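Condensin complex subunit 3 (Schizosaccharomyces pombe, PDB 5OQR) serves as a regulatory subunit of the condensin complex, which is required to convert interphase chromatin into condensed, mitotic-like chromosomes. Local coordinates at residues 197-201 / 202-206; 327-330 / 331-334; 342-345 / 346-349; 350-353 / 354-357. All coordinates share one frame; numbering follows the deposited sequence.

All four contacts are local, in a helical repeat protein. Three lie at turns or helix starts, and contact 3 runs along a helix. Contact 1 is partly buried, and its centre lies about 12 Å from the centre of the chain. It is polar, with an arginine and a capping aspartate at the start of helix 202-212. Contact 3 is also partly buried; contacts 2 and 4 are surface contacts. Contact 2 leads toward helix 336-348, where Pro-334 packs on Tyr-342 of contact 3. Contact 3 lies on helix 336-348, and contact 4 spans the connection into helix 356-372. Ser-349 O and Ser-355 OG probably hydrogen-bond between them. Contact 3 mixes aromatic packing with backbone bonds; contact 4 relies on an aspartate.

Contact 1: residues 197-201 / 202-206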
loop_
_atom_site.group_PDB
_atom_site.type_symbol
_atom_site.label_atom_id
_atom_site.label_comp_id
_atom_site.label_asym_id
_atom_site.label_seq_id
_atom_site.Cartn_x
_atom_site.Cartn_y
_atom_site.Cartn_z
ATOM N N ALA A 197 4.134 -6.488 -8.534
ATOM C CA ALA A 197 3.748 -6.887 -7.189
ATOM C C ALA A 197 2.911 -5.823 -6.493
ATOM O O ALA A 197 2.315 -6.113 -5.452
ATOM C CB ALA A 197 4.991 -7.200 -6.357
ATOM N N ARG A 198 2.859 -4.605 -7.037
ATOM C CA ARG A 198 1.954 -3.566 -6.562
ATOM C C ARG A 198 0.929 -3.182 -7.624
ATOM O O ARG A 198 0.376 -2.079 -7.578
ATOM C CB ARG A 198 2.741 -2.334 -6.112
ATOM C CG ARG A 198 3.629 -2.569 -4.900
ATOM C CD ARG A 198 2.816 -2.906 -3.657
ATOM N NE ARG A 198 1.999 -1.783 -3.208
ATOM C CZ ARG A 198 1.098 -1.859 -2.233
ATOM N NH1 ARG A 198 0.404 -0.783 -1.888
ATOM N NH2 ARG A 198 0.884 -3.007 -1.605
ATOM N N ASP A 199 0.668 -4.071 -8.578
ATOM C CA ASP A 199 -0.363 -3.822 -9.572
ATOM C C ASP A 199 -1.703 -3.580 -8.888
ATOM O O ASP A 199 -1.952 -4.053 -7.776
ATOM C CB ASP A 199 -0.469 -5.005 -10.533
ATOM C CG ASP A 199 -1.300 -4.690 -11.759
ATOM O OD1 ASP A 199 -0.710 -4.359 -12.808
ATOM O OD2 ASP A 199 -2.544 -4.773 -11.675
ATOM N N VAL A 200 -2.577 -2.832 -9.566
ATOM C CA VAL A 200 -3.868 -2.501 -8.972
ATOM C C VAL A 200 -4.746 -3.740 -8.897
ATOM O O VAL A 200 -5.616 -3.844 -8.024
ATOM C CB VAL A 200 -4.579 -1.382 -9.756
ATOM C CG1 VAL A 200 -5.720 -0.809 -8.934
ATOM C CG2 VAL A 200 -3.615 -0.291 -10.153
ATOM N N ASP A 201 -4.543 -4.690 -9.805
ATOM C CA ASP A 201 -5.350 -5.900 -9.857
ATOM C C ASP A 201 -4.709 -6.981 -8.998
ATOM O O ASP A 201 -3.512 -7.260 -9.126
ATOM C CB ASP A 201 -5.498 -6.382 -11.300
ATOM C CG ASP A 201 -6.313 -7.652 -11.407
ATOM O OD1 ASP A 201 -5.712 -8.743 -11.354
ATOM O OD2 ASP A 201 -7.552 -7.563 -11.540
ATOM N N ALA A 202 -5.512 -7.587 -8.121
ATOM C CA ALA A 202 -4.987 -8.600 -7.213
ATOM C C ALA A 202 -4.430 -9.795 -7.976
ATOM O O ALA A 202 -3.381 -10.337 -7.610
ATOM C CB ALA A 202 -6.081 -9.049 -6.245
ATOM N N ALA A 203 -5.118 -10.224 -9.036
ATOM C CA ALA A 203 -4.659 -11.390 -9.784
ATOM C C ALA A 203 -3.278 -11.153 -10.378
ATOM O O ALA A 203 -2.442 -12.063 -10.405
ATOM C CB ALA A 203 -5.664 -11.748 -10.880
ATOM N N ASN A 204 -3.016 -9.937 -10.857
ATOM C CA ASN A 204 -1.695 -9.632 -11.395
ATOM C C ASN A 204 -0.633 -9.690 -10.305
ATOM O O ASN A 204 0.458 -10.229 -10.521
ATOM C CB ASN A 204 -1.700 -8.258 -12.062
ATOM C CG ASN A 204 -2.672 -8.179 -13.218
ATOM O OD1 ASN A 204 -3.775 -8.722 -13.156
ATOM N ND2 ASN A 204 -2.264 -7.510 -14.289
ATOM N N ARG A 205 -0.932 -9.135 -9.130
ATOM C CA ARG A 205 -0.010 -9.237 -8.004
ATOM C C ARG A 205 0.262 -10.695 -7.660
ATOM O O ARG A 205 1.418 -11.111 -7.530
ATOM C CB ARG A 205 -0.581 -8.502 -6.794
ATOM C CG ARG A 205 -0.454 -6.996 -6.866
ATOM C CD ARG A 205 -0.959 -6.335 -5.598
ATOM N NE ARG A 205 -2.272 -5.717 -5.793
ATOM C CZ ARG A 205 -3.356 -5.949 -5.056
ATOM N NH1 ARG A 205 -4.487 -5.316 -5.340
ATOM N NH2 ARG A 205 -3.325 -6.788 -4.031
ATOM N N LYS A 206 -0.799 -11.486 -7.516
ATOM C CA LYS A 206 -0.638 -12.892 -7.173
ATOM C C LYS A 206 0.179 -13.639 -8.218
ATOM O O LYS A 206 0.909 -14.577 -7.879
ATOM C CB LYS A 206 -2.012 -13.538 -7.014
ATOM C CG LYS A 206 -1.978 -15.035 -6.867
ATOM C CD LYS A 206 -3.317 -15.544 -6.408
ATOM C CE LYS A 206 -3.562 -16.952 -6.884
ATOM N NZ LYS A 206 -2.569 -17.926 -6.362
#
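Arg-205 reaches back across the start of its own helix to the loop before it. Its NE donates to Asp-199 O at 2.6 Å, and the carbonyl oxygen lies almost in the guanidinium plane. NH1 adds a longer bond to Val-200 O (3.3 Å), coming from above that carbonyl plane. The chain bends at chi3 (-104°), which turns the guanidinium toward these two loop carbonyls. Its CG passes 3.2 Å from Ala-197 O, and its NH2 forms a salt bridge with Asp-237.

Asp-201 is the N-cap. Its CG is anti to the backbone N (chi1 179°), and OD1 accepts from Asn-204 N at 3.0 Å through its anti lone pair. Asp-201 N donates to Asp-199 OD2 at 2.7 Å, forming an Asx turn. The other oxygen of Asp-199 pairs with Arg-176 and Arg-196. The packed part is buried Asp-199, Asn-204 and Arg-205. On the looser side the bond from CA to CB of Val-200 points away from the helix, and the chain of another protein touches Val-200 and Arg-198.

With an alanine for Arg-205, Asp-199 O, Val-200 O and the Asp-237 carboxylate are likely to lose this donor.

Asn-204 donates from ND2 to Ser-173 O, at helix 173-182. Ala-202 and Arg-205 touch Val-242 of helix 240-257. The contact therefore lies between a helix of HEAT repeat 4 and one of HEAT repeat 5.

Contact 2: residues 327-330 / 331-334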
loop_
_atom_site.group_PDB
_atom_site.type_symbol
_atom_site.label_atom_id
_atom_site.label_comp_id
_atom_site.label_asym_id
_atom_site.label_seq_id
_atom_site.Cartn_x
_atom_site.Cartn_y
_atom_site.Cartn_z
ATOM N N THR A 327 0.917 -22.489 25.131
ATOM C CA THR A 327 1.556 -22.454 26.442
ATOM C C THR A 327 2.659 -23.499 26.550
ATOM O O THR A 327 3.779 -23.194 26.975
ATOM C CB THR A 327 0.512 -22.666 27.539
ATOM O OG1 THR A 327 -0.019 -23.993 27.446
ATOM C CG2 THR A 327 -0.620 -21.652 27.409
ATOM N N ASP A 328 2.359 -24.745 26.179
ATOM C CA ASP A 328 3.367 -25.796 26.260
ATOM C C ASP A 328 4.589 -25.463 25.416
ATOM O O ASP A 328 5.710 -25.848 25.769
ATOM C CB ASP A 328 2.768 -27.131 25.823
ATOM C CG ASP A 328 1.741 -27.656 26.805
ATOM O OD1 ASP A 328 1.900 -27.410 28.019
ATOM O OD2 ASP A 328 0.775 -28.312 26.364
ATOM N N LEU A 329 4.398 -24.756 24.303
ATOM C CA LEU A 329 5.533 -24.351 23.485
ATOM C C LEU A 329 6.369 -23.287 24.180
ATOM O O LEU A 329 7.584 -23.221 23.971
ATOM C CB LEU A 329 5.048 -23.841 22.126
ATOM C CG LEU A 329 4.634 -24.882 21.081
ATOM C CD1 LEU A 329 5.830 -25.709 20.632
ATOM C CD2 LEU A 329 3.524 -25.787 21.595
ATOM N N LEU A 330 5.741 -22.446 25.006
ATOM C CA LEU A 330 6.480 -21.419 25.728
ATOM C C LEU A 330 7.407 -22.002 26.784
ATOM O O LEU A 330 8.375 -21.339 27.170
ATOM C CB LEU A 330 5.513 -20.438 26.393
ATOM C CG LEU A 330 4.961 -19.306 25.529
ATOM C CD1 LEU A 330 3.946 -18.507 26.325
ATOM C CD2 LEU A 330 6.071 -18.397 25.030
ATOM N N ASP A 331 7.134 -23.217 27.263
ATOM C CA ASP A 331 8.015 -23.839 28.243
ATOM C C ASP A 331 9.426 -24.022 27.704
ATOM O O ASP A 331 10.349 -24.264 28.488
ATOM C CB ASP A 331 7.446 -25.190 28.680
ATOM C CG ASP A 331 6.267 -25.051 29.630
ATOM O OD1 ASP A 331 6.228 -24.066 30.395
ATOM O OD2 ASP A 331 5.381 -25.933 29.616
ATOM N N LYS A 332 9.616 -23.910 26.388
ATOM C CA LYS A 332 10.948 -24.005 25.812
ATOM C C LYS A 332 11.731 -22.707 25.942
ATOM O O LYS A 332 12.955 -22.719 25.781
ATOM C CB LYS A 332 10.849 -24.403 24.341
ATOM C CG LYS A 332 10.078 -25.685 24.117
ATOM C CD LYS A 332 10.066 -26.084 22.658
ATOM C CE LYS A 332 9.196 -27.303 22.438
ATOM N NZ LYS A 332 9.417 -27.913 21.102
ATOM N N MET A 333 11.061 -21.599 26.224
ATOM C CA MET A 333 11.756 -20.347 26.452
ATOM C C MET A 333 12.293 -20.300 27.881
ATOM O O MET A 333 11.690 -20.866 28.796
ATOM C CB MET A 333 10.825 -19.166 26.209
ATOM C CG MET A 333 10.391 -19.000 24.762
ATOM S SD MET A 333 11.737 -18.549 23.652
ATOM C CE MET A 333 12.239 -20.146 23.022
ATOM N N PRO A 334 13.419 -19.630 28.097
ATOM C CA PRO A 334 14.103 -19.726 29.386
ATOM C C PRO A 334 13.439 -18.877 30.457
ATOM O O PRO A 334 12.681 -17.947 30.182
ATOM C CB PRO A 334 15.508 -19.205 29.073
ATOM C CG PRO A 334 15.298 -18.234 27.977
ATOM C CD PRO A 334 14.147 -18.762 27.156
#
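Leu-330 and Met-333 are the ends of a type I beta turn, a local surface contact where the short, weakly bonded helix 327-330 gives way to the loop before helix 336-348. Met-333 N donates to Leu-330 O at 2.9 Å and closes the turn. One residue earlier, Lys-332 N donates to Leu-329 O at 3.2 Å. In both bonds the donor stands above the carbonyl plane. Asp-331 N has weak bonds to Thr-327 O and Asp-328 O.

Leu-329 and Lys-332 run side by side in the same direction, with CD1 of the leucine 4.1 Å from CE of the lysine. The lysine chain is extended beyond CG (chi2 -177°). This carries its NZ away to a salt bridge with Glu-297 and a hydrogen bond to Leu-296 O. Leu-330 CD2 lies 4.4 Å from Met-333 CG. Both of these side chains also touch Asn-318 of helix 308-324.

Asp-328 and Asp-331 point the same way, and OD1 of the first is 4.1 Å from OD2 of the second. Both residues are exposed, so solvent probably screens much of their repulsion. The backbone bonds close the turn, apolar Leu-329 and Met-333 seat it on helices 308-324 and 300-304, and Glu-297 answers the lysine charge.

Contact 3: residues 342-345 / 346-349; sequences YIER and QYVS
Ile-343 O is gripped by two backbone donors. Tyr-347 N reaches it at 3.1 Å, the i to i+4 bond of an alpha helix. Gln-346 N comes to the same oxygen at 3.0 Å, but this bond is bent and weak, and the same N-H also has a weak bond to Tyr-342 O. The Tyr-347 ring also turns one face to Ile-343 O, which stands 3.7 Å above the ring plane and off toward its rim.

The two side chains then run together in the same direction. Ile-343 CG2, anti to the backbone N, lies 3.5 Å from CZ of Tyr-347. Glu-344 CG lies 4.1 Å from CE2 of Tyr-347, on the same side of the ring plane as Ile-343. The glutamate carboxylate plane stands nearly at right angles to the ring (82°).

Most of these residues lie on helix 336-348, one of the helices stacked along this HEAT-repeat protein. Ile-343 and Gln-346 touch helix 356-372, while Glu-344 and Tyr-347 touch helix 378-394. The Tyr-347 hydroxyl is hydrogen-bonded to His-405. If Tyr-347 were exchanged for an alanine, His-405 would probably lose this partner and a gap would open beside Ile-343 CG2.

Val-348 N makes a weak bond to Arg-345 O (3.2 Å, 130°). Gln-346 OE1 is hydrogen-bonded to Ser-359, and Arg-345 NH1 donates to Leu-304 O. Tyr-342 stacks on Trp-303, and its hydroxyl is hydrogen-bonded to Glu-300.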
loop_
_atom_site.group_PDB
_atom_site.type_symbol
_atom_site.label_atom_id
_atom_site.label_comp_id
_atom_site.label_asym_id
_atom_site.label_seq_id
_atom_site.Cartn_x
_atom_site.Cartn_y
_atom_site.Cartn_z
ATOM N N TYR A 342 21.964 -14.986 30.058
ATOM C CA TYR A 342 22.244 -14.933 28.624
ATOM C C TYR A 342 22.529 -13.509 28.169
ATOM O O TYR A 342 23.404 -13.281 27.328
ATOM C CB TYR A 342 21.071 -15.510 27.834
ATOM C CG TYR A 342 20.737 -16.946 28.159
ATOM C CD1 TYR A 342 21.729 -17.859 28.486
ATOM C CD2 TYR A 342 19.422 -17.389 28.138
ATOM C CE1 TYR A 342 21.421 -19.171 28.782
ATOM C CE2 TYR A 342 19.105 -18.694 28.432
ATOM C CZ TYR A 342 20.107 -19.583 28.752
ATOM O OH TYR A 342 19.784 -20.886 29.045
ATOM N N ILE A 343 21.788 -12.538 28.703
ATOM C CA ILE A 343 22.037 -11.141 28.364
ATOM C C ILE A 343 23.428 -10.723 28.826
ATOM O O ILE A 343 24.152 -10.023 28.110
ATOM C CB ILE A 343 20.941 -10.245 28.971
ATOM C CG1 ILE A 343 19.603 -10.517 28.286
ATOM C CG2 ILE A 343 21.310 -8.765 28.850
ATOM C CD1 ILE A 343 18.410 -9.833 28.936
ATOM N N GLU A 344 23.826 -11.149 30.026
ATOM C CA GLU A 344 25.093 -10.684 30.582
ATOM C C GLU A 344 26.290 -11.281 29.852
ATOM O O GLU A 344 27.311 -10.605 29.695
ATOM C CB GLU A 344 25.152 -10.987 32.076
ATOM C CG GLU A 344 24.160 -10.153 32.873
ATOM C CD GLU A 344 24.687 -9.722 34.220
ATOM O OE1 GLU A 344 24.504 -10.481 35.194
ATOM O OE2 GLU A 344 25.285 -8.626 34.304
ATOM N N ARG A 345 26.190 -12.528 29.390
ATOM C CA ARG A 345 27.222 -13.056 28.505
ATOM C C ARG A 345 27.373 -12.182 27.271
ATOM O O ARG A 345 28.488 -11.967 26.783
ATOM C CB ARG A 345 26.890 -14.488 28.083
ATOM C CG ARG A 345 26.884 -15.500 29.201
ATOM C CD ARG A 345 26.704 -16.907 28.657
ATOM N NE ARG A 345 27.935 -17.449 28.083
ATOM C CZ ARG A 345 28.182 -17.588 26.783
ATOM N NH1 ARG A 345 27.285 -17.235 25.872
ATOM N NH2 ARG A 345 29.342 -18.097 26.388
ATOM N N GLN A 346 26.256 -11.673 26.747
ATOM C CA GLN A 346 26.297 -10.908 25.510
ATOM C C GLN A 346 26.926 -9.537 25.715
ATOM O O GLN A 346 27.538 -8.996 24.789
ATOM C CB GLN A 346 24.883 -10.774 24.942
ATOM C CG GLN A 346 24.823 -10.681 23.428
ATOM C CD GLN A 346 25.367 -11.917 22.737
ATOM O OE1 GLN A 346 26.132 -11.818 21.781
ATOM N NE2 GLN A 346 24.970 -13.087 23.215
ATOM N N TYR A 347 26.789 -8.958 26.910
ATOM C CA TYR A 347 27.486 -7.711 27.214
ATOM C C TYR A 347 28.979 -7.834 26.948
ATOM O O TYR A 347 29.612 -6.890 26.462
ATOM C CB TYR A 347 27.261 -7.317 28.673
ATOM C CG TYR A 347 25.864 -6.873 29.022
ATOM C CD1 TYR A 347 25.088 -6.155 28.123
ATOM C CD2 TYR A 347 25.326 -7.164 30.263
ATOM C CE1 TYR A 347 23.814 -5.749 28.454
ATOM C CE2 TYR A 347 24.063 -6.768 30.602
ATOM C CZ TYR A 347 23.310 -6.060 29.696
ATOM O OH TYR A 347 22.046 -5.665 30.043
ATOM N N VAL A 348 29.563 -8.986 27.280
ATOM C CA VAL A 348 30.992 -9.185 27.069
ATOM C C VAL A 348 31.350 -8.955 25.607
ATOM O O VAL A 348 32.372 -8.333 25.292
ATOM C CB VAL A 348 31.405 -10.593 27.542
ATOM C CG1 VAL A 348 32.880 -10.851 27.262
ATOM C CG2 VAL A 348 31.114 -10.762 29.024
ATOM N N SER A 349 30.514 -9.447 24.692
ATOM C CA SER A 349 30.773 -9.300 23.266
ATOM C C SER A 349 30.723 -7.852 22.800
ATOM O O SER A 349 31.157 -7.569 21.680
ATOM C CB SER A 349 29.770 -10.134 22.468
ATOM O OG SER A 349 30.018 -11.518 22.616
#

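Contact 4: residues 350-353 / 354-357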
loop_
_atom_site.group_PDB
_atom_site.type_symbol
_atom_site.label_atom_id
_atom_site.label_comp_id
_atom_site.label_asym_id
_atom_site.label_seq_id
_atom_site.Cartn_x
_atom_site.Cartn_y
_atom_site.Cartn_z
ATOM N N LEU A 350 30.202 -6.934 23.615
ATOM C CA LEU A 350 30.193 -5.529 23.235
ATOM C C LEU A 350 31.571 -4.896 23.336
ATOM O O LEU A 350 31.812 -3.864 22.703
ATOM C CB LEU A 350 29.205 -4.754 24.108
ATOM C CG LEU A 350 27.722 -5.076 23.905
ATOM C CD1 LEU A 350 26.885 -4.307 24.907
ATOM C CD2 LEU A 350 27.278 -4.759 22.488
ATOM N N ARG A 351 32.478 -5.486 24.116
ATOM C CA ARG A 351 33.818 -4.925 24.242
ATOM C C ARG A 351 34.607 -5.103 22.952
ATOM O O ARG A 351 35.396 -4.230 22.572
ATOM C CB ARG A 351 34.551 -5.575 25.413
ATOM C CG ARG A 351 33.810 -5.486 26.736
ATOM C CD ARG A 351 34.722 -5.858 27.886
ATOM N NE ARG A 351 34.012 -5.957 29.158
ATOM C CZ ARG A 351 33.735 -4.927 29.950
ATOM N NH1 ARG A 351 34.092 -3.696 29.606
ATOM N NH2 ARG A 351 33.092 -5.125 31.091
ATOM N N ASP A 352 34.404 -6.221 22.262
ATOM C CA ASP A 352 35.067 -6.475 20.990
ATOM C C ASP A 352 34.261 -5.821 19.876
ATOM O O ASP A 352 33.065 -6.093 19.723
ATOM C CB ASP A 352 35.216 -7.975 20.742
ATOM C CG ASP A 352 36.052 -8.280 19.515
ATOM O OD1 ASP A 352 36.922 -9.173 19.592
ATOM O OD2 ASP A 352 35.842 -7.624 18.472
ATOM N N LYS A 353 34.915 -4.957 19.101
ATOM C CA LYS A 353 34.203 -4.194 18.083
ATOM C C LYS A 353 33.739 -5.072 16.929
ATOM O O LYS A 353 32.688 -4.807 16.336
ATOM C CB LYS A 353 35.089 -3.072 17.553
ATOM C CG LYS A 353 34.426 -2.261 16.470
ATOM C CD LYS A 353 35.282 -1.101 16.043
ATOM C CE LYS A 353 34.425 -0.060 15.363
ATOM N NZ LYS A 353 35.231 1.126 15.005
ATOM N N SER A 354 34.506 -6.109 16.586
ATOM C CA SER A 354 34.143 -6.952 15.452
ATOM C C SER A 354 32.780 -7.607 15.646
ATOM O O SER A 354 32.093 -7.906 14.664
ATOM C CB SER A 354 35.216 -8.018 15.229
ATOM O OG SER A 354 35.499 -8.713 16.429
ATOM N N SER A 355 32.374 -7.840 16.895
ATOM C CA SER A 355 31.079 -8.433 17.204
ATOM C C SER A 355 30.148 -7.448 17.902
ATOM O O SER A 355 29.225 -7.863 18.607
ATOM C CB SER A 355 31.268 -9.684 18.063
ATOM O OG SER A 355 32.048 -9.402 19.211
ATOM N N TYR A 356 30.367 -6.147 17.710
ATOM C CA TYR A 356 29.584 -5.138 18.411
ATOM C C TYR A 356 28.185 -5.000 17.818
ATOM O O TYR A 356 27.187 -5.067 18.543
ATOM C CB TYR A 356 30.319 -3.798 18.372
ATOM C CG TYR A 356 29.577 -2.668 19.042
ATOM C CD1 TYR A 356 29.643 -2.490 20.416
ATOM C CD2 TYR A 356 28.818 -1.775 18.301
ATOM C CE1 TYR A 356 28.969 -1.457 21.035
ATOM C CE2 TYR A 356 28.140 -0.739 18.910
ATOM C CZ TYR A 356 28.218 -0.584 20.277
ATOM O OH TYR A 356 27.543 0.449 20.888
ATOM N N ASP A 357 28.092 -4.807 16.501
ATOM C CA ASP A 357 26.793 -4.575 15.878
ATOM C C ASP A 357 25.867 -5.770 16.065
ATOM O O ASP A 357 24.665 -5.600 16.297
ATOM C CB ASP A 357 26.970 -4.266 14.393
ATOM C CG ASP A 357 27.587 -2.900 14.149
ATOM O OD1 ASP A 357 27.472 -2.027 15.033
ATOM O OD2 ASP A 357 28.182 -2.699 13.070
#
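Asp-352 OD2 accepts from the backbone of Ser-354, whose N lies 2.8 Å away, nearly in line with the C-O bond. The donor is two residues on, so this is an Asx turn. Ser-354 OG also comes to this oxygen, but the modelled distance is so short that this contact is doubtful in detail. The aspartate CG is anti to its backbone N (chi1 -173°), which swings the carboxylate forward along the chain to Ser-354.

Behind this pair the backbone turns into the helix. Tyr-356 N donates to Lys-353 O at 3.0 Å, from well above the carbonyl plane. Ser-355 N has a weak bond to Asp-352 O. Farther out, the edge of the Tyr-356 ring faces Leu-350 O, which lies in the ring plane 3.4 Å from CD1. The leucine side chain crosses the tyrosine obliquely, its CD2 3.9 Å from the same CD1 atom.

Ser-355 is the N-cap of helix 356-372, but its side chain makes no capping bond. Its OG probably hydrogen-bonds back to Ser-349 O, in contact 3. Leu-350 packs on Ser-359, Cys-360 and Ile-363, so the turn between the two helices is folded against the first turns of helix 356-372.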